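Local atomic coordinates of group 3 allergen SMIPP-S Yv6023A04 (Sarcoptes scabiei type hominis, PDB entry 3H7O), a protein that belongs to the trypsin-like serine protease family but is an inactivated paralogue, so the endopeptidase activity generally assigned to that family is probably absent. Residues G3-I8 with D136-D141; T14-T19 with T60-D65; G29-S34 with D191-V196; H43-Q48 with D89-E94; A198-R203 with P208-K213. The protein carries 3 engineered substitutions. All blocks are in the same frame, centred on the assembly; numbering follows the deposited sequence.

Contact 1 (G3-I8 with D136-D141); sequences GEKTDI and DPKDHD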
# COMPACT_ATOMS: atom_id res chain seq x y z
N GLY A 3 -3.00 -7.59 -11.61
CA GLY A 3 -4.44 -7.46 -11.79
C GLY A 3 -4.80 -6.86 -13.14
O GLY A 3 -3.95 -6.71 -14.02
N GLU A 4 -6.07 -6.51 -13.29
CA GLU A 4 -6.57 -5.93 -14.54
C GLU A 4 -6.56 -4.41 -14.49
O GLU A 4 -6.68 -3.82 -13.41
CB GLU A 4 -7.99 -6.43 -14.82
CG GLU A 4 -8.09 -7.94 -15.06
N LYS A 5 -6.41 -3.78 -15.66
CA LYS A 5 -6.47 -2.31 -15.80
C LYS A 5 -7.71 -1.75 -15.12
O LYS A 5 -8.81 -2.28 -15.27
CB LYS A 5 -6.47 -1.90 -17.27
CG LYS A 5 -5.20 -2.23 -18.04
CD LYS A 5 -5.27 -1.69 -19.46
CE LYS A 5 -4.15 -2.24 -20.33
NZ LYS A 5 -4.04 -1.53 -21.63
N THR A 6 -7.52 -0.66 -14.38
CA THR A 6 -8.57 -0.09 -13.55
C THR A 6 -8.45 1.43 -13.57
O THR A 6 -7.35 1.97 -13.49
CB THR A 6 -8.45 -0.62 -12.10
OG1 THR A 6 -8.52 -2.05 -12.11
CG2 THR A 6 -9.55 -0.07 -11.20
N ASP A 7 -9.59 2.12 -13.69
CA ASP A 7 -9.60 3.57 -13.62
C ASP A 7 -9.45 4.05 -12.18
O ASP A 7 -9.98 3.42 -11.25
CB ASP A 7 -10.88 4.14 -14.24
CG ASP A 7 -10.76 5.63 -14.54
OD1 ASP A 7 -10.40 5.98 -15.69
OD2 ASP A 7 -11.01 6.44 -13.63
N ILE A 8 -8.73 5.15 -11.99
CA ILE A 8 -8.49 5.70 -10.66
C ILE A 8 -9.79 6.01 -9.90
O ILE A 8 -9.84 5.90 -8.67
CB ILE A 8 -7.51 6.93 -10.68
CG1 ILE A 8 -7.11 7.34 -9.26
CG2 ILE A 8 -8.09 8.11 -11.46
CD1 ILE A 8 -6.34 6.28 -8.48
N ASP A 136 7.96 -0.49 -20.44
CA ASP A 136 6.64 -0.55 -21.08
C ASP A 136 5.66 0.36 -20.35
O ASP A 136 5.49 0.24 -19.13
CB ASP A 136 6.13 -2.00 -21.10
CG ASP A 136 5.03 -2.23 -22.13
OD1 ASP A 136 4.18 -1.34 -22.34
OD2 ASP A 136 5.01 -3.33 -22.72
N PRO A 137 5.02 1.30 -21.08
CA PRO A 137 3.99 2.18 -20.50
C PRO A 137 2.83 1.42 -19.83
O PRO A 137 2.33 1.87 -18.80
CB PRO A 137 3.48 2.96 -21.71
CG PRO A 137 4.64 2.99 -22.64
CD PRO A 137 5.34 1.68 -22.46
N LYS A 138 2.43 0.30 -20.42
CA LYS A 138 1.36 -0.54 -19.86
C LYS A 138 1.71 -1.10 -18.48
O LYS A 138 0.82 -1.31 -17.66
CB LYS A 138 0.99 -1.67 -20.82
CG LYS A 138 0.35 -1.20 -22.11
CD LYS A 138 -0.03 -2.36 -23.02
CE LYS A 138 -0.49 -1.86 -24.38
NZ LYS A 138 -0.77 -2.98 -25.32
N ASP A 139 3.00 -1.32 -18.23
CA ASP A 139 3.47 -1.75 -16.91
C ASP A 139 3.18 -0.71 -15.84
O ASP A 139 3.22 -1.02 -14.65
CB ASP A 139 4.98 -2.05 -16.93
CG ASP A 139 5.32 -3.31 -17.69
OD1 ASP A 139 4.43 -4.15 -17.92
OD2 ASP A 139 6.51 -3.46 -18.05
N HIS A 140 2.90 0.52 -16.27
CA HIS A 140 2.65 1.62 -15.34
C HIS A 140 1.17 1.95 -15.18
O HIS A 140 0.83 2.97 -14.58
CB HIS A 140 3.47 2.85 -15.76
CG HIS A 140 4.94 2.63 -15.72
ND1 HIS A 140 5.63 2.01 -16.74
CD2 HIS A 140 5.87 2.91 -14.77
CE1 HIS A 140 6.91 1.92 -16.42
NE2 HIS A 140 7.08 2.47 -15.24
N ASP A 141 0.30 1.09 -15.70
CA ASP A 141 -1.14 1.22 -15.51
C ASP A 141 -1.53 0.99 -14.06
O ASP A 141 -0.93 0.15 -13.38
CB ASP A 141 -1.91 0.19 -16.35
CG ASP A 141 -1.98 0.56 -17.82
OD1 ASP A 141 -2.00 1.75 -18.17
OD2 ASP A 141 -2.03 -0.38 -18.63

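Contact 2 (T14-T19 with T60-D65); sequences TVAVRT and TNLWED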
# COMPACT_ATOMS: atom_id res chain seq x y z
N THR A 14 -6.09 5.43 -3.96
CA THR A 14 -4.81 4.85 -4.37
C THR A 14 -3.84 5.95 -4.80
O THR A 14 -4.20 6.87 -5.54
CB THR A 14 -4.97 3.83 -5.53
OG1 THR A 14 -6.02 2.90 -5.22
CG2 THR A 14 -3.68 3.06 -5.79
N VAL A 15 -2.60 5.85 -4.31
CA VAL A 15 -1.53 6.75 -4.75
C VAL A 15 -0.26 5.95 -5.02
O VAL A 15 -0.16 4.78 -4.63
CB VAL A 15 -1.23 7.89 -3.72
CG1 VAL A 15 -2.48 8.67 -3.38
CG2 VAL A 15 -0.58 7.34 -2.45
N ALA A 16 0.68 6.58 -5.72
CA ALA A 16 2.04 6.08 -5.83
C ALA A 16 2.94 6.92 -4.93
O ALA A 16 2.87 8.16 -4.95
CB ALA A 16 2.53 6.14 -7.27
N VAL A 17 3.76 6.24 -4.14
CA VAL A 17 4.78 6.89 -3.32
C VAL A 17 6.13 6.76 -4.03
O VAL A 17 6.65 5.65 -4.18
CB VAL A 17 4.84 6.28 -1.89
CG1 VAL A 17 5.96 6.94 -1.06
CG2 VAL A 17 3.48 6.43 -1.18
N ARG A 18 6.67 7.89 -4.47
CA ARG A 18 7.94 7.92 -5.19
C ARG A 18 9.10 8.25 -4.26
O ARG A 18 9.05 9.25 -3.53
CB ARG A 18 7.89 8.96 -6.31
CG ARG A 18 6.76 8.78 -7.31
CD ARG A 18 6.91 9.76 -8.46
NE ARG A 18 6.24 9.29 -9.67
CZ ARG A 18 6.75 8.40 -10.52
NH1 ARG A 18 7.95 7.87 -10.30
NH2 ARG A 18 6.06 8.04 -11.59
N THR A 19 10.13 7.41 -4.29
CA THR A 19 11.35 7.64 -3.51
C THR A 19 12.57 7.54 -4.42
O THR A 19 12.46 7.06 -5.55
CB THR A 19 11.49 6.63 -2.36
OG1 THR A 19 11.39 5.30 -2.88
CG2 THR A 19 10.39 6.85 -1.31
N THR A 60 -4.24 7.06 -13.47
CA THR A 60 -4.66 5.78 -14.03
C THR A 60 -3.47 5.09 -14.71
O THR A 60 -3.49 3.88 -14.94
CB THR A 60 -5.86 5.98 -14.98
OG1 THR A 60 -6.95 6.52 -14.22
CG2 THR A 60 -6.30 4.68 -15.63
N ASN A 61 -2.44 5.88 -15.01
CA ASN A 61 -1.17 5.38 -15.52
C ASN A 61 -0.10 6.39 -15.15
O ASN A 61 -0.21 7.56 -15.51
CB ASN A 61 -1.22 5.14 -17.03
CG ASN A 61 0.10 4.61 -17.59
OD1 ASN A 61 1.11 5.32 -17.61
ND2 ASN A 61 0.09 3.37 -18.05
N LEU A 62 0.93 5.95 -14.42
CA LEU A 62 1.93 6.86 -13.86
C LEU A 62 2.63 7.75 -14.89
O LEU A 62 3.07 8.87 -14.57
CB LEU A 62 2.96 6.09 -13.02
CG LEU A 62 2.43 5.37 -11.78
CD1 LEU A 62 3.58 4.77 -10.98
CD2 LEU A 62 1.60 6.30 -10.90
N TRP A 63 2.72 7.26 -16.13
CA TRP A 63 3.31 8.01 -17.23
C TRP A 63 2.26 8.74 -18.07
O TRP A 63 2.34 9.95 -18.26
CB TRP A 63 4.11 7.08 -18.15
CG TRP A 63 5.38 6.54 -17.57
CD1 TRP A 63 5.95 6.87 -16.37
CD2 TRP A 63 6.27 5.60 -18.19
NE1 TRP A 63 7.12 6.17 -16.20
CE2 TRP A 63 7.34 5.39 -17.30
CE3 TRP A 63 6.25 4.91 -19.41
CZ2 TRP A 63 8.39 4.51 -17.59
CZ3 TRP A 63 7.30 4.03 -19.70
CH2 TRP A 63 8.35 3.85 -18.79
N GLU A 64 1.27 7.98 -18.55
CA GLU A 64 0.33 8.46 -19.57
C GLU A 64 -0.85 9.27 -19.05
O GLU A 64 -1.40 10.10 -19.77
CB GLU A 64 -0.17 7.28 -20.41
CG GLU A 64 0.94 6.58 -21.17
CD GLU A 64 0.42 5.55 -22.14
OE1 GLU A 64 -0.29 4.61 -21.70
OE2 GLU A 64 0.74 5.67 -23.33
N ASP A 65 -1.26 9.00 -17.81
CA ASP A 65 -2.28 9.80 -17.14
C ASP A 65 -1.72 10.15 -15.76
O ASP A 65 -2.16 9.57 -14.76
CB ASP A 65 -3.61 9.05 -17.04
CG ASP A 65 -4.69 9.86 -16.32
OD1 ASP A 65 -4.93 11.02 -16.72
OD2 ASP A 65 -5.30 9.33 -15.36

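Contact 3 (G29-S34 with D191-V196); sequences GGAILS and DTLVGV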
# COMPACT_ATOMS: atom_id res chain seq x y z
N GLY A 29 3.09 1.54 -3.44
CA GLY A 29 1.69 1.95 -3.29
C GLY A 29 1.47 2.73 -2.01
O GLY A 29 2.30 2.71 -1.10
N GLY A 30 0.33 3.43 -1.95
CA GLY A 30 -0.08 4.15 -0.76
C GLY A 30 -1.58 4.41 -0.77
O GLY A 30 -2.22 4.27 -1.81
N ALA A 31 -2.12 4.80 0.38
CA ALA A 31 -3.54 5.13 0.51
C ALA A 31 -3.74 6.52 1.10
O ALA A 31 -3.09 6.89 2.08
CB ALA A 31 -4.25 4.10 1.37
N ILE A 32 -4.65 7.29 0.51
CA ILE A 32 -5.02 8.59 1.06
C ILE A 32 -5.87 8.37 2.32
O ILE A 32 -6.91 7.71 2.26
CB ILE A 32 -5.83 9.44 0.04
CG1 ILE A 32 -4.99 9.72 -1.21
CG2 ILE A 32 -6.29 10.76 0.67
CD1 ILE A 32 -5.79 10.31 -2.37
N LEU A 33 -5.39 8.88 3.44
CA LEU A 33 -6.15 8.88 4.69
C LEU A 33 -6.91 10.20 4.87
O LEU A 33 -7.99 10.23 5.47
CB LEU A 33 -5.23 8.65 5.89
CG LEU A 33 -4.47 7.32 5.97
CD1 LEU A 33 -3.47 7.35 7.12
CD2 LEU A 33 -5.43 6.14 6.12
N SER A 34 -6.31 11.28 4.36
CA SER A 34 -6.92 12.61 4.31
C SER A 34 -6.03 13.48 3.41
O SER A 34 -5.04 12.99 2.86
CB SER A 34 -7.04 13.23 5.70
OG SER A 34 -5.78 13.64 6.20
N ASP A 191 -15.22 0.73 0.54
CA ASP A 191 -14.26 1.83 0.59
C ASP A 191 -13.50 1.86 1.93
O ASP A 191 -12.90 2.88 2.29
CB ASP A 191 -14.93 3.18 0.27
CG ASP A 191 -15.90 3.65 1.34
OD1 ASP A 191 -16.61 2.81 1.93
OD2 ASP A 191 -15.95 4.87 1.59
N THR A 192 -13.53 0.73 2.64
CA THR A 192 -12.84 0.58 3.91
C THR A 192 -11.48 -0.08 3.72
O THR A 192 -11.37 -1.20 3.21
CB THR A 192 -13.68 -0.23 4.93
OG1 THR A 192 -14.91 0.46 5.19
CG2 THR A 192 -12.93 -0.41 6.25
N LEU A 193 -10.44 0.63 4.16
CA LEU A 193 -9.07 0.18 4.06
C LEU A 193 -8.78 -0.90 5.11
O LEU A 193 -8.65 -0.60 6.30
CB LEU A 193 -8.14 1.37 4.27
CG LEU A 193 -6.65 1.25 3.95
CD1 LEU A 193 -6.43 0.96 2.47
CD2 LEU A 193 -5.98 2.55 4.35
N VAL A 194 -8.68 -2.15 4.67
CA VAL A 194 -8.48 -3.27 5.59
C VAL A 194 -7.04 -3.74 5.64
O VAL A 194 -6.60 -4.32 6.63
CB VAL A 194 -9.46 -4.45 5.31
CG1 VAL A 194 -10.91 -3.97 5.41
CG2 VAL A 194 -9.19 -5.07 3.95
N GLY A 195 -6.29 -3.48 4.56
CA GLY A 195 -4.90 -3.89 4.49
C GLY A 195 -3.98 -2.92 3.77
O GLY A 195 -4.44 -2.09 2.97
N VAL A 196 -2.70 -3.02 4.08
CA VAL A 196 -1.63 -2.38 3.33
C VAL A 196 -0.72 -3.52 2.88
O VAL A 196 -0.22 -4.27 3.72
CB VAL A 196 -0.81 -1.40 4.22
CG1 VAL A 196 0.38 -0.82 3.45
CG2 VAL A 196 -1.69 -0.27 4.74

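Contact 4 (H43-Q48 with D89-E94); sequences HCVFDQ and DIAILE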
# COMPACT_ATOMS: atom_id res chain seq x y z
N HIS A 43 8.95 -0.14 4.72
CA HIS A 43 10.26 -0.47 4.13
C HIS A 43 10.65 0.42 2.95
O HIS A 43 11.83 0.59 2.66
CB HIS A 43 10.42 -1.97 3.84
CG HIS A 43 9.64 -2.48 2.67
ND1 HIS A 43 10.05 -2.29 1.37
CD2 HIS A 43 8.51 -3.21 2.61
CE1 HIS A 43 9.19 -2.87 0.55
NE2 HIS A 43 8.24 -3.44 1.28
N CYS A 44 9.65 1.01 2.30
CA CYS A 44 9.85 1.95 1.19
C CYS A 44 10.39 3.31 1.64
O CYS A 44 11.10 3.99 0.89
CB CYS A 44 8.54 2.17 0.43
SG CYS A 44 7.72 0.66 -0.18
N VAL A 45 10.06 3.71 2.87
CA VAL A 45 10.28 5.10 3.31
C VAL A 45 11.05 5.30 4.62
O VAL A 45 11.49 6.42 4.90
CB VAL A 45 8.92 5.89 3.39
CG1 VAL A 45 8.24 5.95 2.03
CG2 VAL A 45 7.99 5.28 4.45
N PHE A 46 11.23 4.23 5.40
CA PHE A 46 11.79 4.36 6.75
C PHE A 46 13.14 5.06 6.83
O PHE A 46 13.43 5.74 7.82
CB PHE A 46 11.84 2.99 7.46
CG PHE A 46 13.02 2.15 7.08
CD1 PHE A 46 14.11 2.03 7.94
CD2 PHE A 46 13.04 1.46 5.86
CE1 PHE A 46 15.21 1.24 7.59
CE2 PHE A 46 14.14 0.68 5.51
CZ PHE A 46 15.22 0.57 6.37
N ASP A 47 13.96 4.90 5.79
CA ASP A 47 15.31 5.47 5.75
C ASP A 47 15.46 6.56 4.68
O ASP A 47 16.58 6.90 4.30
CB ASP A 47 16.33 4.36 5.51
CG ASP A 47 16.07 3.58 4.21
OD1 ASP A 47 15.05 3.84 3.53
OD2 ASP A 47 16.89 2.70 3.88
N GLN A 48 14.34 7.10 4.21
CA GLN A 48 14.35 8.12 3.17
C GLN A 48 14.02 9.49 3.75
O GLN A 48 13.05 9.62 4.49
CB GLN A 48 13.36 7.76 2.06
CG GLN A 48 13.64 6.42 1.37
CD GLN A 48 15.03 6.35 0.78
OE1 GLN A 48 15.43 7.21 -0.01
NE2 GLN A 48 15.79 5.33 1.17
N ASP A 89 5.37 -3.26 9.10
CA ASP A 89 5.73 -2.66 7.82
C ASP A 89 4.64 -1.70 7.36
O ASP A 89 3.97 -1.92 6.34
CB ASP A 89 5.97 -3.76 6.79
CG ASP A 89 6.78 -3.27 5.60
OD1 ASP A 89 7.14 -2.07 5.55
OD2 ASP A 89 7.04 -4.10 4.71
N ILE A 90 4.49 -0.61 8.11
CA ILE A 90 3.45 0.37 7.89
C ILE A 90 3.99 1.76 8.28
O ILE A 90 4.75 1.89 9.24
CB ILE A 90 2.17 -0.02 8.69
CG1 ILE A 90 0.97 0.83 8.26
CG2 ILE A 90 2.43 0.02 10.22
CD1 ILE A 90 -0.37 0.33 8.79
N ALA A 91 3.61 2.78 7.51
CA ALA A 91 4.11 4.13 7.74
C ALA A 91 3.10 5.16 7.31
O ALA A 91 2.34 4.95 6.36
CB ALA A 91 5.43 4.34 7.00
N ILE A 92 3.09 6.29 8.02
CA ILE A 92 2.26 7.43 7.64
C ILE A 92 3.15 8.56 7.15
O ILE A 92 4.11 8.95 7.83
CB ILE A 92 1.36 7.89 8.81
CG1 ILE A 92 0.39 6.77 9.20
CG2 ILE A 92 0.57 9.15 8.41
CD1 ILE A 92 -0.32 6.97 10.52
N LEU A 93 2.84 9.07 5.96
CA LEU A 93 3.55 10.22 5.42
C LEU A 93 2.73 11.48 5.68
O LEU A 93 1.55 11.53 5.34
CB LEU A 93 3.79 10.04 3.91
CG LEU A 93 4.48 8.75 3.45
CD1 LEU A 93 4.61 8.72 1.94
CD2 LEU A 93 5.84 8.55 4.11
N GLU A 94 3.36 12.47 6.30
CA GLU A 94 2.71 13.76 6.55
C GLU A 94 3.09 14.79 5.49
O GLU A 94 4.24 14.86 5.07
CB GLU A 94 3.07 14.29 7.94
CG GLU A 94 2.42 15.64 8.27
CD GLU A 94 2.72 16.11 9.68
OE1 GLU A 94 3.48 15.42 10.40
OE2 GLU A 94 2.20 17.17 10.06

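Contact 5 (A198-R203 with P208-K213); sequences AYFPKR and PEVFTK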
# COMPACT_ATOMS: atom_id res chain seq x y z
N ALA A 198 2.10 -5.98 2.03
CA ALA A 198 3.48 -6.25 2.37
C ALA A 198 4.11 -6.93 1.17
O ALA A 198 3.40 -7.40 0.28
CB ALA A 198 3.56 -7.14 3.61
N TYR A 199 5.44 -6.96 1.12
CA TYR A 199 6.14 -7.73 0.10
C TYR A 199 7.44 -8.33 0.64
O TYR A 199 8.28 -7.61 1.19
CB TYR A 199 6.41 -6.90 -1.16
CG TYR A 199 6.99 -7.72 -2.29
CD1 TYR A 199 6.16 -8.42 -3.17
CD2 TYR A 199 8.37 -7.82 -2.47
CE1 TYR A 199 6.69 -9.19 -4.20
CE2 TYR A 199 8.91 -8.58 -3.50
CZ TYR A 199 8.07 -9.26 -4.36
OH TYR A 199 8.60 -10.01 -5.37
N PHE A 200 7.57 -9.64 0.48
CA PHE A 200 8.76 -10.37 0.89
C PHE A 200 9.46 -10.95 -0.34
O PHE A 200 8.99 -11.93 -0.92
CB PHE A 200 8.40 -11.48 1.88
CG PHE A 200 7.90 -10.98 3.20
CD1 PHE A 200 8.78 -10.80 4.27
CD2 PHE A 200 6.55 -10.65 3.38
CE1 PHE A 200 8.32 -10.33 5.49
CE2 PHE A 200 6.09 -10.18 4.59
CZ PHE A 200 6.97 -10.01 5.66
N PRO A 201 10.59 -10.34 -0.74
CA PRO A 201 11.34 -10.76 -1.93
C PRO A 201 11.79 -12.23 -1.91
O PRO A 201 11.89 -12.86 -2.96
CB PRO A 201 12.57 -9.83 -1.93
CG PRO A 201 12.62 -9.24 -0.55
CD PRO A 201 11.20 -9.15 -0.12
N LYS A 202 12.04 -12.76 -0.71
CA LYS A 202 12.54 -14.13 -0.58
C LYS A 202 11.44 -15.18 -0.38
O LYS A 202 11.74 -16.34 -0.10
CB LYS A 202 13.58 -14.20 0.55
CG LYS A 202 14.88 -13.48 0.21
CD LYS A 202 15.81 -13.39 1.41
CE LYS A 202 17.04 -12.55 1.08
NZ LYS A 202 16.70 -11.14 0.73
N ARG A 203 10.19 -14.77 -0.56
CA ARG A 203 9.04 -15.66 -0.37
C ARG A 203 9.08 -16.87 -1.30
O ARG A 203 9.67 -16.81 -2.38
CB ARG A 203 7.73 -14.89 -0.55
CG ARG A 203 7.34 -14.62 -1.99
CD ARG A 203 6.18 -13.66 -2.04
NE ARG A 203 5.37 -13.84 -3.24
CZ ARG A 203 4.43 -12.98 -3.64
NH1 ARG A 203 4.20 -11.87 -2.95
NH2 ARG A 203 3.74 -13.24 -4.74
N PRO A 208 0.99 -17.10 -0.77
CA PRO A 208 -0.06 -16.08 -0.79
C PRO A 208 0.54 -14.70 -0.59
O PRO A 208 1.68 -14.57 -0.15
CB PRO A 208 -0.93 -16.44 0.42
CG PRO A 208 -0.51 -17.81 0.85
CD PRO A 208 0.92 -17.94 0.44
N GLU A 209 -0.22 -13.67 -0.94
CA GLU A 209 0.17 -12.29 -0.66
C GLU A 209 -0.07 -12.00 0.82
O GLU A 209 -0.99 -12.53 1.43
CB GLU A 209 -0.60 -11.31 -1.54
CG GLU A 209 -0.44 -11.55 -3.05
CD GLU A 209 0.99 -11.39 -3.56
OE1 GLU A 209 1.79 -10.67 -2.93
OE2 GLU A 209 1.31 -11.97 -4.62
N VAL A 210 0.78 -11.15 1.40
CA VAL A 210 0.65 -10.76 2.80
C VAL A 210 0.33 -9.28 2.91
O VAL A 210 0.89 -8.45 2.17
CB VAL A 210 1.93 -11.10 3.63
CG1 VAL A 210 1.78 -10.65 5.10
CG2 VAL A 210 2.21 -12.59 3.57
N PHE A 211 -0.58 -8.96 3.83
CA PHE A 211 -1.05 -7.60 4.03
C PHE A 211 -0.98 -7.26 5.50
O PHE A 211 -1.40 -8.04 6.34
CB PHE A 211 -2.49 -7.46 3.54
CG PHE A 211 -2.67 -7.78 2.09
CD1 PHE A 211 -2.55 -6.78 1.13
CD2 PHE A 211 -2.93 -9.08 1.67
CE1 PHE A 211 -2.70 -7.07 -0.23
CE2 PHE A 211 -3.07 -9.38 0.32
CZ PHE A 211 -2.96 -8.37 -0.63
N THR A 212 -0.43 -6.09 5.80
CA THR A 212 -0.47 -5.56 7.16
C THR A 212 -1.93 -5.22 7.47
O THR A 212 -2.59 -4.51 6.70
CB THR A 212 0.41 -4.30 7.30
OG1 THR A 212 1.77 -4.66 7.04
CG2 THR A 212 0.31 -3.73 8.71
N LYS A 213 -2.41 -5.75 8.59
CA LYS A 213 -3.79 -5.58 9.01
C LYS A 213 -4.00 -4.17 9.57
O LYS A 213 -3.53 -3.85 10.66
CB LYS A 213 -4.14 -6.66 10.03
CG LYS A 213 -5.59 -6.73 10.47
CD LYS A 213 -5.94 -8.10 11.05
CE LYS A 213 -4.95 -8.56 12.12
NZ LYS A 213 -5.61 -9.40 13.16
O HOH W 1 2.73 -9.88 -0.40

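Contact 1 (G3-I8 with D136-D141)
Asp141 OD2 lies against the aliphatic arm of Lys5, where CE comes to 3.3 Å and CD to 3.6 Å from this carboxylate oxygen. The ammonium group makes only a long salt bridge with it, Lys5 NZ standing 3.8 Å from Asp141 OD2, so the attraction is electrostatic and not locked by a directed bond. Lysine suits such a place at the surface: its methylenes can lie beside a carboxylate while the charged end stays at the exposed surface. The lysine reaches across because it is stretched out beyond CG (chi2 -176°), and the carboxylate meets it obliquely. The other oxygen, Asp141 OD1, has the stronger partner, a hydrogen bond from Asn61 ND2, which probably sets the direction of the carboxylate and thereby presents OD2 to Lys5. Lys138 lines the same edge: Lys5 NZ is 4.3 Å from Lys138 CD, and the two ammonium nitrogens, Lys5 NZ and Lys138 NZ, are 5.1 Å apart, a probably weak repulsion that the carboxylate of Asp141 beside Lys5 should ease. The loop 136-141 is shaped from within. Asp136 OD1 accepts from Lys138 N at 3.1 Å, forming an Asx turn just ahead of a short 3-10 segment, and His140 ND1 donates to Asp136 O at 3.0 Å. Near the amino terminus, strand 4-5 pairs antiparallel with strand 143-150 through Glu4 and Ser144. The contact thus lays the N-terminal strand beside the loop leading into its own partner strand, at the edge of the seven-stranded sheet of this trypsin-like fold.

Contact 2 (T14-T19 with T60-D65)
Leu62 points its side chain at strand 14-19, and its CB and both methyls touch Ala16 or Arg18. At the root, CB lies 3.9 Å from Arg18 NH2, the guanidinium coming in obliquely from the opposite direction. Further out the chain forks. Leu62 CD1 sits between the two strand residues, 4.1 Å from Arg18 NH2 and the same distance from Ala16 CB, whereas Leu62 CD2 meets the alanine alone, at 3.8 Å from Ala16 CB. With CG placed beside the backbone N (chi1 -63°), the fork drops toward the strand. A leucine fits because two methyls can straddle a small partner, and alanine fits because its single methyl lets the loop come down close. Arginine provides an extended arm from CG to NE that reaches the apolar neighbour and still finds polar company: Arg18 NE donates to Gln56 OE1, while the amide nitrogen of Gln56 bonds Leu62 O, so one glutamine ties both sides together. The loop itself is held by Asn61, whose OD1 accepts from Trp63 N at 2.9 Å and Glu64 N at 2.8 Å, from opposite faces of the amide plane. The first bond makes an Asx turn, and the pair restrains the backbone just after Leu62, which probably helps hold its side chain toward the strand. Strand 14-19 also hydrogen-bonds to strand 54-57, and the contact therefore packs a loop over the seam at which these two strands close the six-stranded antiparallel barrel of the trypsin fold.

Contact 3 (G29-S34 with D191-V196)
This is a purely apolar contact, buried near the middle of the molecule, between strand 26-32 of the six-stranded barrel and strand 192-197 of the other, seven-stranded sheet. It is carried by one leucine resting on two residues. Leu193 points at the facing segment, and its CD2 methyl lies 3.8 Å from Ala31 CB; its CD1 is only slightly farther, 4.0 Å from the same Ala31 CB, so the small methyl is cupped by both branches of the fork. Leu33, two residues on from Ala31, joins in. It crosses Leu193 at about a right angle, and the two meet methyl to methyl, Leu33 CD2 to Leu193 CD2 at 4.0 Å. Leu193 has CG anti to the backbone N (chi1 -168°), which directs the branch point across to Ala31. Chymotrypsin-like proteases are built from two beta-barrel domains packed against each other, and these residues belong to the hydrophobic seam between them. Leu39 touches both Leu33 and Leu193, Pro186 touches Ala31 and Leu193, and helix 218-225 covers Leu33 with Ile221 and Ile225. Immediately after Leu193, Val194 and Gly195 both face Thr187 in a classic beta bulge.

Contact 4 (H43-Q48 with D89-E94)
His43 opens the segment with a bond from its main-chain N-H to a side chain: its N donates to Asp89 OD1 at 2.8 Å (N-H...O 147°), and Asp89 OD1 receives it on its syn lone pair, the side of the other oxygen. The placement of the imidazole against Asp89 is doubtful. Next, Cys44 anchors this short, weakly bonded helical turn to strand 26-32 through its disulfide with Cys28. Val45 then faces strand 91-95. Its CG2 methyl touches Ala91 CB at 3.7 Å and Leu93 CD2 at 3.9 Å, a branched residue whose methyl rests on the small Ala91 while Leu93 reaches in obliquely from the strand. Val76 of strand 68-78 touches both Val45 and Leu93. Phe46 begins the way out, its ring meeting that of Tyr81, and the chain reverses in a type I turn closed by Gln48 N to Val45 O at 3.0 Å. At the exposed corner Gln48 NE2 donates to Asp47 OD1 at 2.9 Å. In the trypsin family the histidine and aspartate of these two segments belong to the catalytic triad, and Ala183, at the place of the family's serine, touches His43. The chemistry implies that a main-chain N-H probably helps to orient the aspartate, as in active relatives, whereas Ala183 has no hydroxyl to serve as nucleophile, consistent with an inactivated paralogue.

Contact 5 (A198-R203 with P208-K213)
Ala198 and Val210 join the two arms of a beta hairpin with a long connection, in which strand 192-197 runs out through 198-203 and returns as strand 209-213; in trypsin-like proteases these arms form walls of the primary specificity pocket. One direct main-chain hydrogen bond spans them, Ala198 N to Val210 O at 2.8 Å. The ionic part is farther along. Arg203 grips Glu209 end-on with two nitrogens, NH1 donating to Glu209 OE1 at 2.7 Å and NH2 to Glu209 OE2, also at 2.7 Å. Neither bond lies flat, since the guanidinium and carboxylate planes are 61° apart and each oxygen is approached from above the carboxylate plane. The arginine is extended from CG to NE, while the glutamate bends at chi2 (-63°) to lift its carboxylate toward it. Glu209 OE2 also accepts from Leu178 N, and a glycerol, probably from crystallisation, hydrogen-bonds Arg203 NH2. A buried carboxylate is costly, and this double grip would help to pay for it. With Glu209 and Arg203 joined here, the geometry is consistent with a specificity pocket filled by the protein's own side chains. Apolar packing is lighter: Val210 CG1 approaches Ala198 CB at 4.2 Å and, at the edge of the aromatic ring, Phe200 CE2 at 4.4 Å. The branched valine thus lies between the small residue and the ring edge. Water completes the join, one molecule accepting from Val210 N at 2.9 Å while lying 2.7 Å from Ala198 O and 2.8 Å from Glu209 OE1.

Contact 1 lies at the surface and relies on a long ion pair and aliphatic packing, whereas the other four are largely buried. Contacts 2, 3 and 4 draw on the six-stranded barrel and are mainly apolar where a loop, the other sheet or a helical turn packs on a barrel strand; contact 4 adds a polar bond at the triad-equivalent His43 and Asp89. Contacts 3 and 5 share the second sheet through adjacent strands 192-197 and 209-213, yet the first is all hydrocarbon and the second holds a salt bridge and water. Asn61 connects contacts 1 and 2, and Val15 pairs with Gly30 between contacts 2 and 3. Contacts 4 and 5 meet where Asp89 and Ile90 touch Thr212.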